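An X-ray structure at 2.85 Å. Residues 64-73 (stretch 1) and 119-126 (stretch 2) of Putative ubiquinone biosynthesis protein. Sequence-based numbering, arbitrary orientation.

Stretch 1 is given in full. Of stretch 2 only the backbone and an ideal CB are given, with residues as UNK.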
ATOM      1  N   ALA A  64      -3.772  35.487  15.691  1.00 49.78           N
ATOM      2  CA  ALA A  64      -2.897  36.664  15.655  1.00 49.64           C
ATOM      3  C   ALA A  64      -1.684  36.359  14.758  1.00 54.52           C
ATOM      4  O   ALA A  64      -1.391  37.166  13.867  1.00 55.23           O
ATOM      5  CB  ALA A  64      -2.437  37.037  17.062  1.00 49.97           C
ATOM      6  N   LEU A  65      -1.021  35.177  14.950  1.00 48.98           N
ATOM      7  CA  LEU A  65       0.113  34.775  14.125  1.00 48.65           C
ATOM      8  C   LEU A  65      -0.321  34.539  12.685  1.00 53.86           C
ATOM      9  O   LEU A  65       0.430  34.858  11.770  1.00 53.81           O
ATOM     10  CB  LEU A  65       0.815  33.517  14.653  1.00 48.48           C
ATOM     11  CG  LEU A  65       1.375  33.497  16.088  1.00 52.55           C
ATOM     12  CD1 LEU A  65       2.242  32.293  16.283  1.00 51.70           C
ATOM     13  CD2 LEU A  65       2.175  34.729  16.404  1.00 52.02           C
ATOM     14  N   PHE A  66      -1.538  34.030  12.473  1.00 51.30           N
ATOM     15  CA  PHE A  66      -2.040  33.813  11.119  1.00 51.39           C
ATOM     16  C   PHE A  66      -2.201  35.158  10.383  1.00 57.19           C
ATOM     17  O   PHE A  66      -1.886  35.256   9.192  1.00 57.30           O
ATOM     18  CB  PHE A  66      -3.331  32.957  11.133  1.00 53.23           C
ATOM     19  CG  PHE A  66      -3.114  31.453  11.102  1.00 53.73           C
ATOM     20  CD1 PHE A  66      -2.976  30.728  12.276  1.00 56.21           C
ATOM     21  CD2 PHE A  66      -3.052  30.764   9.895  1.00 55.63           C
ATOM     22  CE1 PHE A  66      -2.791  29.333  12.240  1.00 56.34           C
ATOM     23  CE2 PHE A  66      -2.847  29.373   9.860  1.00 57.17           C
ATOM     24  CZ  PHE A  66      -2.727  28.669  11.032  1.00 54.72           C
ATOM     25  N   SER A  67      -2.604  36.208  11.127  1.00 55.58           N
ATOM     26  CA  SER A  67      -2.798  37.593  10.635  1.00 55.69           C
ATOM     27  C   SER A  67      -1.485  38.238  10.232  1.00 58.04           C
ATOM     28  O   SER A  67      -1.440  38.885   9.185  1.00 57.52           O
ATOM     29  CB  SER A  67      -3.467  38.466  11.694  1.00 57.75           C
ATOM     30  OG  SER A  67      -4.665  37.858  12.133  1.00 64.59           O
ATOM     31  N   GLU A  68      -0.425  38.061  11.062  1.00 52.84           N
ATOM     32  CA  GLU A  68       0.910  38.609  10.821  1.00 52.09           C
ATOM     33  C   GLU A  68       1.756  37.735   9.873  1.00 55.18           C
ATOM     34  O   GLU A  68       2.757  38.225   9.331  1.00 54.96           O
ATOM     35  CB  GLU A  68       1.690  38.701  12.134  1.00 53.48           C
ATOM     36  CG  GLU A  68       1.093  39.529  13.253  1.00 64.85           C
ATOM     37  CD  GLU A  68       1.961  39.456  14.497  1.00 91.47           C
ATOM     38  OE1 GLU A  68       3.203  39.326  14.362  1.00 77.67           O
ATOM     39  OE2 GLU A  68       1.391  39.499  15.612  1.00 91.08           O
ATOM     40  N   ARG A  69       1.402  36.429   9.735  1.00 50.02           N
ATOM     41  CA  ARG A  69       2.163  35.401   9.006  1.00 48.73           C
ATOM     42  C   ARG A  69       3.557  35.389   9.606  1.00 55.14           C
ATOM     43  O   ARG A  69       4.570  35.443   8.904  1.00 57.05           O
ATOM     44  CB  ARG A  69       2.153  35.589   7.486  1.00 46.06           C
ATOM     45  CG  ARG A  69       0.767  35.482   6.868  1.00 52.35           C
ATOM     46  CD  ARG A  69       0.399  34.052   6.579  1.00 52.09           C
ATOM     47  NE  ARG A  69      -0.809  33.897   5.766  1.00 59.51           N
ATOM     48  CZ  ARG A  69      -0.822  33.902   4.436  1.00 67.13           C
ATOM     49  NH1 ARG A  69       0.294  34.127   3.754  1.00 55.15           N
ATOM     50  NH2 ARG A  69      -1.958  33.713   3.778  1.00 47.18           N
ATOM     51  N   TRP A  70       3.573  35.401  10.952  1.00 51.02           N
ATOM     52  CA  TRP A  70       4.733  35.441  11.824  1.00 50.81           C
ATOM     53  C   TRP A  70       5.607  34.230  11.638  1.00 54.01           C
ATOM     54  O   TRP A  70       5.118  33.094  11.693  1.00 55.52           O
ATOM     55  CB  TRP A  70       4.296  35.549  13.306  1.00 50.10           C
ATOM     56  CG  TRP A  70       5.455  35.641  14.259  1.00 52.04           C
ATOM     57  CD1 TRP A  70       6.077  36.779  14.677  1.00 55.96           C
ATOM     58  CD2 TRP A  70       6.200  34.546  14.824  1.00 52.15           C
ATOM     59  NE1 TRP A  70       7.157  36.463  15.480  1.00 55.95           N
ATOM     60  CE2 TRP A  70       7.258  35.101  15.576  1.00 56.42           C
ATOM     61  CE3 TRP A  70       6.076  33.144  14.766  1.00 53.26           C
ATOM     62  CZ2 TRP A  70       8.178  34.313  16.261  1.00 55.66           C
ATOM     63  CZ3 TRP A  70       6.993  32.365  15.443  1.00 54.54           C
ATOM     64  CH2 TRP A  70       8.029  32.949  16.181  1.00 55.70           C
ATOM     65  N   LEU A  71       6.917  34.464  11.500  1.00 47.35           N
ATOM     66  CA  LEU A  71       7.920  33.399  11.421  1.00 45.25           C
ATOM     67  C   LEU A  71       9.111  33.861  12.248  1.00 46.62           C
ATOM     68  O   LEU A  71       9.322  35.062  12.340  1.00 46.94           O
ATOM     69  CB  LEU A  71       8.308  33.085   9.971  1.00 45.40           C
ATOM     70  CG  LEU A  71       7.259  32.352   9.128  1.00 48.80           C
ATOM     71  CD1 LEU A  71       7.640  32.362   7.681  1.00 48.38           C
ATOM     72  CD2 LEU A  71       7.019  30.933   9.630  1.00 47.61           C
ATOM     73  N   PRO A  72       9.853  32.969  12.928  1.00 42.85           N
ATOM     74  CA  PRO A  72      10.937  33.433  13.802  1.00 43.48           C
ATOM     75  C   PRO A  72      12.118  34.084  13.080  1.00 50.80           C
ATOM     76  O   PRO A  72      12.492  33.679  11.979  1.00 51.17           O
ATOM     77  CB  PRO A  72      11.334  32.172  14.570  1.00 44.70           C
ATOM     78  CG  PRO A  72      10.957  31.069  13.682  1.00 47.98           C
ATOM     79  CD  PRO A  72       9.729  31.499  12.971  1.00 43.71           C
ATOM     80  N   ALA A  73      12.687  35.129  13.718  1.00 48.93           N
ATOM     81  CA  ALA A  73      13.834  35.888  13.233  1.00 49.48           C
ATOM     82  C   ALA A  73      15.064  34.982  13.143  1.00 56.91           C
ATOM     83  O   ALA A  73      15.145  33.992  13.864  1.00 57.06           O
ATOM     84  CB  ALA A  73      14.102  37.065  14.149  1.00 50.33           C
ATOM     85  N   UNK A 119       2.557  25.216   7.723  1.00 46.31           N
ATOM     86  CA  UNK A 119       3.636  24.284   7.417  1.00 46.02           C
ATOM     87  C   UNK A 119       4.965  24.933   7.789  1.00 50.24           C
ATOM     88  O   UNK A 119       5.761  24.313   8.493  1.00 48.82           O
ATOM     89  CB  UNK A 119       3.617  23.882   5.941  1.00 46.02           C
ATOM     90  N   UNK A 120       5.171  26.204   7.363  1.00 48.70           N
ATOM     91  CA  UNK A 120       6.387  26.964   7.647  1.00 49.49           C
ATOM     92  C   UNK A 120       6.504  27.273   9.123  1.00 53.20           C
ATOM     93  O   UNK A 120       7.553  26.984   9.690  1.00 54.03           O
ATOM     94  CB  UNK A 120       6.412  28.263   6.838  1.00 49.49           C
ATOM     95  N   UNK A 121       5.412  27.727   9.778  1.00 48.22           N
ATOM     96  CA  UNK A 121       5.443  27.985  11.221  1.00 48.25           C
ATOM     97  C   UNK A 121       5.894  26.721  12.006  1.00 58.32           C
ATOM     98  O   UNK A 121       6.764  26.785  12.879  1.00 58.80           O
ATOM     99  CB  UNK A 121       4.063  28.441  11.698  1.00 48.25           C
ATOM    100  N   UNK A 122       5.321  25.581  11.640  1.00 58.04           N
ATOM    101  CA  UNK A 122       5.578  24.271  12.209  1.00 59.82           C
ATOM    102  C   UNK A 122       7.064  23.883  12.062  1.00 59.52           C
ATOM    103  O   UNK A 122       7.712  23.570  13.061  1.00 56.56           O
ATOM    104  CB  UNK A 122       4.684  23.226  11.538  1.00 59.82           C
ATOM    105  N   UNK A 123       7.595  23.934  10.819  1.00 53.87           N
ATOM    106  CA  UNK A 123       8.971  23.579  10.504  1.00 52.41           C
ATOM    107  C   UNK A 123       9.994  24.501  11.166  1.00 57.38           C
ATOM    108  O   UNK A 123      10.985  24.014  11.693  1.00 57.22           O
ATOM    109  CB  UNK A 123       9.171  23.598   8.987  1.00 52.41           C
ATOM    110  N   UNK A 124       9.734  25.820  11.186  1.00 56.29           N
ATOM    111  CA  UNK A 124      10.629  26.827  11.794  1.00 56.86           C
ATOM    112  C   UNK A 124      10.739  26.703  13.291  1.00 61.83           C
ATOM    113  O   UNK A 124      11.770  27.080  13.858  1.00 62.82           O
ATOM    114  CB  UNK A 124      10.145  28.238  11.452  1.00 56.86           C
ATOM    115  N   UNK A 125       9.637  26.277  13.944  1.00 57.59           N
ATOM    116  CA  UNK A 125       9.553  26.275  15.394  1.00 57.24           C
ATOM    117  C   UNK A 125       9.512  24.936  16.090  1.00 64.13           C
ATOM    118  O   UNK A 125       9.955  24.885  17.232  1.00 63.85           O
ATOM    119  CB  UNK A 125       8.304  27.057  15.807  1.00 57.24           C
ATOM    120  N   UNK A 126       8.978  23.863  15.456  1.00 63.23           N
ATOM    121  CA  UNK A 126       8.794  22.570  16.131  1.00 64.54           C
ATOM    122  C   UNK A 126       9.999  21.928  16.827  1.00 67.26           C
ATOM    123  O   UNK A 126       9.805  21.210  17.808  1.00 67.55           O
ATOM    124  CB  UNK A 126       8.277  21.570  15.095  1.00 64.54           C
TER

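Stretch 2 is helical and packs against the segment of stretch 1 that follows its helix, where Trp70, Leu71 and Pro72 run in extended conformation. Stretch 1 offers mainly carbon here, and no hydrogen bond crosses the contact.

At position 119 the ideal CB has nothing of stretch 1 within 5.5 Å, so this contact sets no preference. The residue is Lys119, whose NZ is hydrogen-bonded elsewhere in the structure.

Position 120 directs its CA-to-CB bond sideways, yet the ideal CB lies 3.9 Å from Leu71 CD2. An aliphatic side chain would suit the methyl group, and even alanine would touch it. The deposited residue is Met120, present as selenomethionine. Its CB is 4.0 Å from Leu71 CD2, and the side chain adopts m for all three chi angles.

At position 121 the bond is again sideways, with the ideal CB 4.4 Å from Leu71 CD2. Beyond it lie the edge of the Trp70 ring and the Leu65 side chain, a hydrophobic setting that leucine, isoleucine or methionine could exploit. Leu121 is found, with chi1 t and chi2 p. Its end comes nearer than its CB: Leu121 CD1 meets Trp70 CE3 at 3.6 Å near the plane of the ring, and both methyls come near Leu65, the closer being CD2, 4.2 Å from Leu65 CD1.

Positions 122 and 123 have no part of stretch 1 near their ideal CB atoms, and at 122 the bond points away; stretch 1 sets no preference at either. They are Trp122 and Arg123, the latter with its guanidinium group hydrogen-bonded elsewhere in the structure.

Position 124 points toward stretch 1, with its ideal CB only 3.6 Å from Pro72 CD and 4.5 Å from Leu71 CD2. So close an approach favours a small residue such as alanine or serine. Ser124 fits: its CB packs 3.6 Å from Pro72 CD, and OG lies 3.5 Å from Leu71 CD2. The hydroxyl turns back to its own helix, donating a very short hydrogen bond from OG to Met120 O (2.3 Å).

Position 125 also points toward stretch 1 but has more room, its ideal CB being 5.3 Å from Pro72 CG. Valine, isoleucine or threonine could fill the gap. Thr125 places CG2 3.8 Å from Pro72 CG and 4.1 Å from Trp70 CZ3, at the edge of the indole, while OG1 donates to Leu121 O (2.7 Å).

Position 126 is out of reach and unconstrained by stretch 1; it holds His126.

Stretch 2, residues 119-126: KMLWRSTH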
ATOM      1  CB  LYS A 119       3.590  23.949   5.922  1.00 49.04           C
ATOM      2  CG  LYS A 119       4.313  22.677   5.527  1.00 48.31           C
ATOM      3  CD  LYS A 119       3.686  22.062   4.281  1.00 45.64           C
ATOM      4  CE  LYS A 119       4.239  22.647   3.048  1.00 52.37           C
ATOM      5  NZ  LYS A 119       3.764  21.914   1.870  1.00 70.73           N
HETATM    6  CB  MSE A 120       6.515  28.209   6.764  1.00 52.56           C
HETATM    7  CG  MSE A 120       6.775  27.864   5.285  1.00 60.70           C
HETATM    8 SE   MSE A 120       8.300  26.677   5.020  0.75 69.19          SE
HETATM    9  CE  MSE A 120       9.661  28.115   5.364  1.00 66.77           C
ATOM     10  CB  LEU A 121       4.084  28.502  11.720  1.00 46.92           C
ATOM     11  CG  LEU A 121       3.983  28.770  13.225  1.00 49.87           C
ATOM     12  CD1 LEU A 121       4.868  29.896  13.635  1.00 50.55           C
ATOM     13  CD2 LEU A 121       2.554  29.010  13.660  1.00 49.93           C
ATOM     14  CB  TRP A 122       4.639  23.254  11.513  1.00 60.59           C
ATOM     15  CG  TRP A 122       4.959  21.814  11.738  1.00 63.02           C
ATOM     16  CD1 TRP A 122       5.451  20.919  10.823  1.00 66.07           C
ATOM     17  CD2 TRP A 122       4.790  21.094  12.963  1.00 63.41           C
ATOM     18  NE1 TRP A 122       5.628  19.690  11.417  1.00 66.14           N
ATOM     19  CE2 TRP A 122       5.214  19.765  12.730  1.00 67.74           C
ATOM     20  CE3 TRP A 122       4.306  21.444  14.238  1.00 64.85           C
ATOM     21  CZ2 TRP A 122       5.165  18.784  13.730  1.00 67.23           C
ATOM     22  CZ3 TRP A 122       4.280  20.479  15.233  1.00 66.71           C
ATOM     23  CH2 TRP A 122       4.697  19.166  14.975  1.00 67.49           C
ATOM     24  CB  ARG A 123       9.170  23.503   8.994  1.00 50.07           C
ATOM     25  CG  ARG A 123       8.433  22.345   8.331  1.00 45.32           C
ATOM     26  CD  ARG A 123       8.666  22.285   6.823  1.00 45.70           C
ATOM     27  NE  ARG A 123       7.856  21.217   6.237  1.00 58.79           N
ATOM     28  CZ  ARG A 123       7.758  20.946   4.941  1.00 72.72           C
ATOM     29  NH1 ARG A 123       8.428  21.665   4.051  1.00 57.14           N
ATOM     30  NH2 ARG A 123       6.987  19.951   4.524  1.00 61.58           N
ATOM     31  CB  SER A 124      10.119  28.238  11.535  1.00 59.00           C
ATOM     32  OG  SER A 124       9.293  28.319  10.397  1.00 69.72           O
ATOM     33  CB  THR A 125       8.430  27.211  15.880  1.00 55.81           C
ATOM     34  OG1 THR A 125       7.158  26.680  15.525  1.00 46.72           O
ATOM     35  CG2 THR A 125       8.566  28.630  15.342  1.00 58.61           C
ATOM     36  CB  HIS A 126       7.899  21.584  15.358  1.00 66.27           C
ATOM     37  CG  HIS A 126       8.601  20.378  14.816  1.00 70.94           C
ATOM     38  ND1 HIS A 126       8.939  20.281  13.471  1.00 73.13           N
ATOM     39  CD2 HIS A 126       8.951  19.229  15.445  1.00 73.60           C
ATOM     40  CE1 HIS A 126       9.509  19.096  13.339  1.00 73.46           C
ATOM     41  NE2 HIS A 126       9.542  18.429  14.506  1.00 73.92           N
TER
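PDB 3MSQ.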